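Side-chain contacts in alpha-Amylase (Thermotoga maritima, PDB 2B5D), which belongs to glycosyl hydrolase family 57, whose members build their catalytic domain on a curled, mainly parallel sheet wrapped in helices: residues A[328-333]-A[342-347]; A[366-371]-A[377-382]. One frame throughout, in Å; residues are numbered along the deposited sequence.

Contact 1 of 2, residues A[328-333]-A[342-347]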
ATOM      1  N   GLU A 328     -37.887 -17.530 -30.118  1.00 51.78           N
ATOM      2  CA  GLU A 328     -38.998 -17.877 -31.007  1.00 51.72           C
ATOM      3  C   GLU A 328     -40.245 -17.192 -30.520  1.00 50.99           C
ATOM      4  O   GLU A 328     -40.966 -16.532 -31.250  1.00 50.85           O
ATOM      5  CB  GLU A 328     -39.205 -19.372 -30.984  1.00 52.19           C
ATOM      6  CG  GLU A 328     -38.088 -20.116 -31.710  1.00 53.53           C
ATOM      7  CD  GLU A 328     -38.337 -21.596 -31.801  1.00 55.44           C
ATOM      8  OE1 GLU A 328     -37.876 -22.218 -32.795  1.00 58.01           O
ATOM      9  OE2 GLU A 328     -38.998 -22.135 -30.888  1.00 54.29           O
ATOM     10  N   SER A 329     -40.508 -17.338 -29.254  1.00 50.96           N
ATOM     11  CA  SER A 329     -41.611 -16.606 -28.699  1.00 51.51           C
ATOM     12  C   SER A 329     -41.473 -15.089 -29.027  1.00 51.40           C
ATOM     13  O   SER A 329     -42.399 -14.474 -29.538  1.00 52.18           O
ATOM     14  CB  SER A 329     -41.693 -16.889 -27.215  1.00 50.51           C
ATOM     15  OG  SER A 329     -42.667 -16.064 -26.655  1.00 53.00           O
ATOM     16  N   GLN A 330     -40.302 -14.500 -28.792  1.00 51.60           N
ATOM     17  CA  GLN A 330     -40.097 -13.037 -29.016  1.00 50.16           C
ATOM     18  C   GLN A 330     -40.234 -12.657 -30.513  1.00 49.63           C
ATOM     19  O   GLN A 330     -40.931 -11.713 -30.842  1.00 47.68           O
ATOM     20  CB  GLN A 330     -38.785 -12.569 -28.366  1.00 50.65           C
ATOM     21  CG  GLN A 330     -38.300 -11.129 -28.770  1.00 51.33           C
ATOM     22  CD  GLN A 330     -36.864 -10.876 -28.362  1.00 48.06           C
ATOM     23  OE1 GLN A 330     -35.956 -11.651 -28.689  1.00 44.81           O
ATOM     24  NE2 GLN A 330     -36.651  -9.792 -27.659  1.00 45.61           N
ATOM     25  N   ALA A 331     -39.658 -13.464 -31.395  1.00 49.49           N
ATOM     26  CA  ALA A 331     -39.824 -13.296 -32.808  1.00 51.87           C
ATOM     27  C   ALA A 331     -41.287 -13.255 -33.269  1.00 54.50           C
ATOM     28  O   ALA A 331     -41.695 -12.336 -34.014  1.00 54.70           O
ATOM     29  CB  ALA A 331     -39.046 -14.374 -33.581  1.00 51.50           C
ATOM     30  N   ARG A 332     -42.080 -14.245 -32.829  1.00 55.93           N
ATOM     31  CA  ARG A 332     -43.441 -14.388 -33.302  1.00 56.53           C
ATOM     32  C   ARG A 332     -44.258 -13.198 -32.858  1.00 56.67           C
ATOM     33  O   ARG A 332     -45.003 -12.623 -33.662  1.00 57.66           O
ATOM     34  CB  ARG A 332     -44.060 -15.704 -32.802  1.00 56.87           C
ATOM     35  CG  ARG A 332     -43.594 -16.973 -33.559  1.00 57.81           C
ATOM     36  CD  ARG A 332     -44.495 -18.170 -33.165  1.00 58.56           C
ATOM     37  NE  ARG A 332     -44.570 -18.261 -31.699  1.00 59.68           N
ATOM     38  CZ  ARG A 332     -43.856 -19.114 -30.968  1.00 58.68           C
ATOM     39  NH1 ARG A 332     -43.038 -19.998 -31.565  1.00 56.78           N
ATOM     40  NH2 ARG A 332     -43.980 -19.091 -29.643  1.00 54.80           N
ATOM     41  N   ARG A 333     -44.110 -12.819 -31.595  1.00 56.06           N
ATOM     42  CA  ARG A 333     -44.786 -11.661 -31.048  1.00 57.45           C
ATOM     43  C   ARG A 333     -44.435 -10.370 -31.841  1.00 58.05           C
ATOM     44  O   ARG A 333     -45.292  -9.505 -32.051  1.00 58.97           O
ATOM     45  CB  ARG A 333     -44.350 -11.517 -29.594  1.00 56.60           C
ATOM     46  CG  ARG A 333     -44.830 -10.268 -28.882  1.00 59.11           C
ATOM     47  CD  ARG A 333     -44.390 -10.266 -27.424  1.00 60.66           C
ATOM     48  NE  ARG A 333     -43.013  -9.810 -27.193  1.00 71.97           N
ATOM     49  CZ  ARG A 333     -42.014 -10.568 -26.728  1.00 76.41           C
ATOM     50  NH1 ARG A 333     -42.203 -11.868 -26.417  1.00 78.42           N
ATOM     51  NH2 ARG A 333     -40.817 -10.018 -26.553  1.00 76.02           N
ATOM     52  N   PRO A 342     -38.204  -9.080 -37.388  1.00 55.11           N
ATOM     53  CA  PRO A 342     -37.352  -8.447 -36.381  1.00 51.85           C
ATOM     54  C   PRO A 342     -35.906  -8.890 -36.559  1.00 49.65           C
ATOM     55  O   PRO A 342     -35.634  -9.988 -37.080  1.00 48.28           O
ATOM     56  CB  PRO A 342     -37.928  -8.931 -35.061  1.00 51.50           C
ATOM     57  CG  PRO A 342     -38.615 -10.260 -35.427  1.00 54.25           C
ATOM     58  CD  PRO A 342     -39.127 -10.082 -36.809  1.00 54.87           C
ATOM     59  N   VAL A 343     -34.969  -7.997 -36.249  1.00 47.61           N
ATOM     60  CA  VAL A 343     -33.603  -8.464 -36.078  1.00 46.05           C
ATOM     61  C   VAL A 343     -33.187  -8.229 -34.642  1.00 44.62           C
ATOM     62  O   VAL A 343     -33.278  -7.147 -34.102  1.00 44.47           O
ATOM     63  CB  VAL A 343     -32.581  -8.117 -37.260  1.00 46.71           C
ATOM     64  CG1 VAL A 343     -33.180  -7.234 -38.309  1.00 47.40           C
ATOM     65  CG2 VAL A 343     -31.206  -7.653 -36.769  1.00 45.93           C
ATOM     66  N   ILE A 344     -32.881  -9.326 -33.985  1.00 44.08           N
ATOM     67  CA  ILE A 344     -32.720  -9.314 -32.541  1.00 43.53           C
ATOM     68  C   ILE A 344     -31.236  -9.255 -32.371  1.00 41.62           C
ATOM     69  O   ILE A 344     -30.502 -10.182 -32.831  1.00 40.43           O
ATOM     70  CB  ILE A 344     -33.403 -10.579 -31.903  1.00 43.84           C
ATOM     71  CG1 ILE A 344     -34.937 -10.442 -32.070  1.00 44.97           C
ATOM     72  CG2 ILE A 344     -32.953 -10.742 -30.488  1.00 43.20           C
ATOM     73  CD1 ILE A 344     -35.760 -11.755 -31.991  1.00 45.58           C
ATOM     74  N   VAL A 345     -30.771  -8.126 -31.829  1.00 40.82           N
ATOM     75  CA  VAL A 345     -29.299  -7.949 -31.706  1.00 41.55           C
ATOM     76  C   VAL A 345     -28.841  -8.248 -30.280  1.00 42.26           C
ATOM     77  O   VAL A 345     -29.254  -7.565 -29.297  1.00 41.57           O
ATOM     78  CB  VAL A 345     -28.767  -6.545 -32.166  1.00 41.65           C
ATOM     79  CG1 VAL A 345     -27.167  -6.497 -32.083  1.00 39.07           C
ATOM     80  CG2 VAL A 345     -29.248  -6.211 -33.592  1.00 41.47           C
ATOM     81  N   ALA A 346     -28.003  -9.269 -30.188  1.00 42.41           N
ATOM     82  CA  ALA A 346     -27.556  -9.788 -28.875  1.00 44.60           C
ATOM     83  C   ALA A 346     -26.016  -9.912 -28.790  1.00 44.45           C
ATOM     84  O   ALA A 346     -25.428 -10.900 -29.280  1.00 43.79           O
ATOM     85  CB  ALA A 346     -28.253 -11.138 -28.584  1.00 44.60           C
ATOM     86  N   PRO A 347     -25.359  -8.849 -28.287  1.00 44.95           N
ATOM     87  CA  PRO A 347     -23.926  -8.788 -28.103  1.00 46.66           C
ATOM     88  C   PRO A 347     -23.436  -9.231 -26.724  1.00 48.83           C
ATOM     89  O   PRO A 347     -23.993  -8.833 -25.692  1.00 49.46           O
ATOM     90  CB  PRO A 347     -23.616  -7.307 -28.276  1.00 45.69           C
ATOM     91  CG  PRO A 347     -24.790  -6.649 -27.766  1.00 45.36           C
ATOM     92  CD  PRO A 347     -25.974  -7.541 -27.996  1.00 46.05           C
TER
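Pro342, in the turn leading into strand 343-349, faces helix 309-338 and brings CG of its ring to Ala331, 4.0 Å from the backbone O. The alpha carbons of the same two residues, 6.5 Å apart, mark where the backbones come nearest. The helix packs here on the strand that follows it, which pairs in parallel with strand 3-11: the helix-to-strand return of an alpha/beta fold. Two residues beyond the proline, Ile344 turns its side chain to the helix again. Its CG1 stands anti to the carbonyl carbon (chi1 -69°), and the methyl at the end of this branch, CD1, reaches into the angle between Ala331 and Gln330: it lies 4.5 Å from Ala331 CB and 3.3 Å from Gln330 OE1. The CG2 branch touches the same oxygen at 3.6 Å. Gln330, extended with CG anti to its backbone N (chi1 168°), runs alongside Ile344, pointing the other way, and brings its amide up to both methyls. That amide is engaged elsewhere, NE2 by Asp238 OD2 and OE1 by Lys327 NZ. Helix and strand therefore meet here through van der Waals contact alone, and these hydrogen bonds probably help the buried amide tolerate an apolar neighbour.

Contact 2 of 2, residues A[366-371]-A[377-382]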
ATOM      1  N   ARG A 366     -24.885 -25.483 -29.650  1.00 57.09           N
ATOM      2  CA  ARG A 366     -26.178 -26.103 -29.582  1.00 57.50           C
ATOM      3  C   ARG A 366     -27.261 -25.119 -29.950  1.00 56.60           C
ATOM      4  O   ARG A 366     -28.228 -25.505 -30.593  1.00 56.80           O
ATOM      5  CB  ARG A 366     -26.424 -26.770 -28.213  1.00 57.36           C
ATOM      6  CG  ARG A 366     -25.655 -28.099 -28.088  1.00 61.02           C
ATOM      7  CD  ARG A 366     -25.948 -29.108 -29.263  1.00 61.07           C
ATOM      8  NE  ARG A 366     -27.343 -29.560 -29.205  1.00 61.95           N
ATOM      9  CZ  ARG A 366     -28.179 -29.602 -30.236  1.00 62.00           C
ATOM     10  NH1 ARG A 366     -29.425 -30.016 -30.048  1.00 61.14           N
ATOM     11  NH2 ARG A 366     -27.770 -29.249 -31.455  1.00 62.73           N
ATOM     12  N   PHE A 367     -27.090 -23.859 -29.550  1.00 56.00           N
ATOM     13  CA  PHE A 367     -28.068 -22.826 -29.871  1.00 55.45           C
ATOM     14  C   PHE A 367     -28.081 -22.565 -31.361  1.00 56.03           C
ATOM     15  O   PHE A 367     -29.138 -22.387 -31.927  1.00 56.74           O
ATOM     16  CB  PHE A 367     -27.810 -21.544 -29.092  1.00 54.59           C
ATOM     17  CG  PHE A 367     -28.774 -20.443 -29.398  1.00 52.82           C
ATOM     18  CD1 PHE A 367     -30.053 -20.464 -28.867  1.00 50.25           C
ATOM     19  CD2 PHE A 367     -28.385 -19.352 -30.191  1.00 49.03           C
ATOM     20  CE1 PHE A 367     -30.973 -19.416 -29.136  1.00 50.58           C
ATOM     21  CE2 PHE A 367     -29.279 -18.302 -30.464  1.00 48.85           C
ATOM     22  CZ  PHE A 367     -30.587 -18.333 -29.942  1.00 51.53           C
ATOM     23  N   PHE A 368     -26.916 -22.567 -32.001  1.00 56.76           N
ATOM     24  CA  PHE A 368     -26.870 -22.378 -33.446  1.00 57.83           C
ATOM     25  C   PHE A 368     -27.592 -23.507 -34.159  1.00 58.42           C
ATOM     26  O   PHE A 368     -28.418 -23.250 -35.040  1.00 59.17           O
ATOM     27  CB  PHE A 368     -25.440 -22.243 -33.970  1.00 57.53           C
ATOM     28  CG  PHE A 368     -24.789 -20.922 -33.651  1.00 58.86           C
ATOM     29  CD1 PHE A 368     -25.535 -19.854 -33.139  1.00 58.21           C
ATOM     30  CD2 PHE A 368     -23.434 -20.729 -33.902  1.00 59.98           C
ATOM     31  CE1 PHE A 368     -24.941 -18.642 -32.871  1.00 60.63           C
ATOM     32  CE2 PHE A 368     -22.828 -19.504 -33.645  1.00 60.70           C
ATOM     33  CZ  PHE A 368     -23.580 -18.462 -33.131  1.00 60.42           C
ATOM     34  N   GLU A 369     -27.305 -24.743 -33.762  1.00 58.68           N
ATOM     35  CA  GLU A 369     -27.900 -25.913 -34.411  1.00 59.78           C
ATOM     36  C   GLU A 369     -29.415 -25.925 -34.256  1.00 59.38           C
ATOM     37  O   GLU A 369     -30.139 -26.274 -35.184  1.00 60.12           O
ATOM     38  CB  GLU A 369     -27.262 -27.222 -33.913  1.00 59.47           C
ATOM     39  CG  GLU A 369     -25.802 -27.365 -34.320  1.00 59.50           C
ATOM     40  CD  GLU A 369     -25.082 -28.568 -33.703  1.00 61.48           C
ATOM     41  OE1 GLU A 369     -25.464 -29.052 -32.592  1.00 62.61           O
ATOM     42  OE2 GLU A 369     -24.117 -29.039 -34.356  1.00 65.67           O
ATOM     43  N   LEU A 370     -29.883 -25.515 -33.082  1.00 59.51           N
ATOM     44  CA  LEU A 370     -31.304 -25.387 -32.802  1.00 58.92           C
ATOM     45  C   LEU A 370     -31.951 -24.296 -33.631  1.00 59.38           C
ATOM     46  O   LEU A 370     -33.037 -24.508 -34.184  1.00 59.73           O
ATOM     47  CB  LEU A 370     -31.509 -25.110 -31.325  1.00 58.74           C
ATOM     48  CG  LEU A 370     -31.918 -26.233 -30.358  1.00 59.99           C
ATOM     49  CD1 LEU A 370     -31.760 -27.656 -30.908  1.00 61.27           C
ATOM     50  CD2 LEU A 370     -31.160 -26.045 -29.076  1.00 57.84           C
ATOM     51  N   VAL A 371     -31.299 -23.123 -33.724  1.00 59.46           N
ATOM     52  CA  VAL A 371     -31.820 -22.030 -34.558  1.00 58.89           C
ATOM     53  C   VAL A 371     -31.853 -22.461 -36.007  1.00 58.53           C
ATOM     54  O   VAL A 371     -32.818 -22.188 -36.706  1.00 59.03           O
ATOM     55  CB  VAL A 371     -31.057 -20.683 -34.381  1.00 58.95           C
ATOM     56  CG1 VAL A 371     -31.379 -19.729 -35.509  1.00 58.55           C
ATOM     57  CG2 VAL A 371     -31.433 -20.020 -33.065  1.00 57.77           C
ATOM     58  N   LEU A 377     -37.025 -18.894 -37.044  1.00 57.19           N
ATOM     59  CA  LEU A 377     -35.767 -18.197 -36.731  1.00 55.42           C
ATOM     60  C   LEU A 377     -34.666 -18.551 -37.687  1.00 54.65           C
ATOM     61  O   LEU A 377     -34.539 -19.686 -38.137  1.00 54.31           O
ATOM     62  CB  LEU A 377     -35.245 -18.502 -35.313  1.00 54.24           C
ATOM     63  CG  LEU A 377     -35.911 -18.043 -34.028  1.00 52.77           C
ATOM     64  CD1 LEU A 377     -35.039 -18.470 -32.887  1.00 53.02           C
ATOM     65  CD2 LEU A 377     -36.154 -16.543 -33.961  1.00 51.77           C
ATOM     66  N   LYS A 378     -33.863 -17.536 -37.963  1.00 54.44           N
ATOM     67  CA  LYS A 378     -32.710 -17.625 -38.832  1.00 54.12           C
ATOM     68  C   LYS A 378     -31.522 -16.923 -38.131  1.00 52.82           C
ATOM     69  O   LYS A 378     -31.692 -15.874 -37.503  1.00 51.96           O
ATOM     70  CB  LYS A 378     -33.057 -16.895 -40.131  1.00 55.00           C
ATOM     71  CG  LYS A 378     -32.037 -17.102 -41.272  1.00 56.78           C
ATOM     72  CD  LYS A 378     -32.606 -16.621 -42.582  1.00 61.04           C
ATOM     73  CE  LYS A 378     -33.393 -15.320 -42.383  1.00 63.53           C
ATOM     74  NZ  LYS A 378     -33.452 -14.476 -43.638  1.00 66.15           N
ATOM     75  N   LEU A 379     -30.338 -17.512 -38.207  1.00 51.63           N
ATOM     76  CA  LEU A 379     -29.128 -16.791 -37.821  1.00 50.84           C
ATOM     77  C   LEU A 379     -28.761 -15.888 -38.993  1.00 51.17           C
ATOM     78  O   LEU A 379     -28.812 -16.336 -40.119  1.00 50.76           O
ATOM     79  CB  LEU A 379     -27.968 -17.731 -37.554  1.00 49.54           C
ATOM     80  CG  LEU A 379     -28.092 -18.787 -36.445  1.00 49.49           C
ATOM     81  CD1 LEU A 379     -26.818 -19.668 -36.411  1.00 44.72           C
ATOM     82  CD2 LEU A 379     -28.353 -18.173 -35.090  1.00 41.72           C
ATOM     83  N   VAL A 380     -28.414 -14.628 -38.705  1.00 50.92           N
ATOM     84  CA  VAL A 380     -27.875 -13.672 -39.690  1.00 50.66           C
ATOM     85  C   VAL A 380     -26.578 -13.050 -39.167  1.00 50.35           C
ATOM     86  O   VAL A 380     -26.351 -13.010 -37.957  1.00 50.95           O
ATOM     87  CB  VAL A 380     -28.905 -12.525 -40.012  1.00 50.74           C
ATOM     88  CG1 VAL A 380     -30.215 -13.101 -40.561  1.00 49.13           C
ATOM     89  CG2 VAL A 380     -29.199 -11.627 -38.781  1.00 48.45           C
ATOM     90  N   THR A 381     -25.704 -12.598 -40.062  1.00 49.96           N
ATOM     91  CA  THR A 381     -24.588 -11.737 -39.638  1.00 49.05           C
ATOM     92  C   THR A 381     -25.068 -10.325 -39.907  1.00 48.78           C
ATOM     93  O   THR A 381     -26.057 -10.133 -40.596  1.00 49.10           O
ATOM     94  CB  THR A 381     -23.305 -11.983 -40.433  1.00 48.44           C
ATOM     95  OG1 THR A 381     -23.482 -11.437 -41.744  1.00 49.46           O
ATOM     96  CG2 THR A 381     -22.972 -13.454 -40.498  1.00 47.15           C
ATOM     97  N   ALA A 382     -24.357  -9.331 -39.409  1.00 48.79           N
ATOM     98  CA  ALA A 382     -24.801  -7.961 -39.548  1.00 48.20           C
ATOM     99  C   ALA A 382     -24.646  -7.438 -40.997  1.00 48.81           C
ATOM    100  O   ALA A 382     -25.410  -6.590 -41.450  1.00 47.79           O
ATOM    101  CB  ALA A 382     -24.065  -7.101 -38.585  1.00 47.83           C
TER
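Helix 366-371 and strand 377-379 run closer to antiparallel than parallel, their N-to-C directions 129° apart and their axes approaching to 8.4 Å. This is the last helix-to-strand return of an alpha/beta fold: a tight connection brings the chain back from helix 360-373 into a strand that pairs in parallel with strand 3-11, and the helix packs on the sheet through alternate residues of that strand. Leu377 and Leu379 both point to the helix, whereas Lys378 between them points away. Val371 is wedged against both leucines. With CG1 anti to the backbone N (chi1 165°), its methyls meet both: CG2 comes nearest Leu377 CD1, at 3.9 Å, the side chains crossing at about a right angle, and CG1 presses on the branched end of Leu379, 3.4 Å from CD2, tighter than usual for two carbons. CG2 also lies over one face of the Phe367 ring, toward its rim, 3.6 Å above the plane, so the valine joins the helix's own aromatic packing to the strand. Leu379 CD1 makes the closest approach to Phe368, whose side chain also touches Ile48, Phe51 and Leu53. Beyond the strand, Thr381 takes the N-cap position of helix 382-388. On the far side of helix 360-373, Arg366 NH2 donates to Glu369 OE1 in a salt bridge, and Arg366 NH1 forms another with Glu317. At the Phe368 end, Leu379 CD1 approaches the ring obliquely and comes 3.5 Å from Phe368 CD1.

How the contacts relate
Contact 1 closes before contact 2 opens along the chain, and their centres lie 11 Å apart on the same side of the chain's centre. Each joins a helix to the strand that follows it, helix 309-338 to strand 343-349 and helix 360-373 to strand 377-379. Strand 3-11 lies between the two strands in one sheet, parallel to both: its backbone bonds to strand 343-349 at Lys4 and Leu6 and to segment 377-382 at Gly3 and Ile5. The contacts also touch directly: Leu377 CD2 packs 3.6 Å from Ala331 CB, and Leu377 CD1 lies 3.7 Å from Glu328 CG. Helix 309-338 thus meets both strands, so the two helix-to-strand units are packed against each other as well as on the sheet.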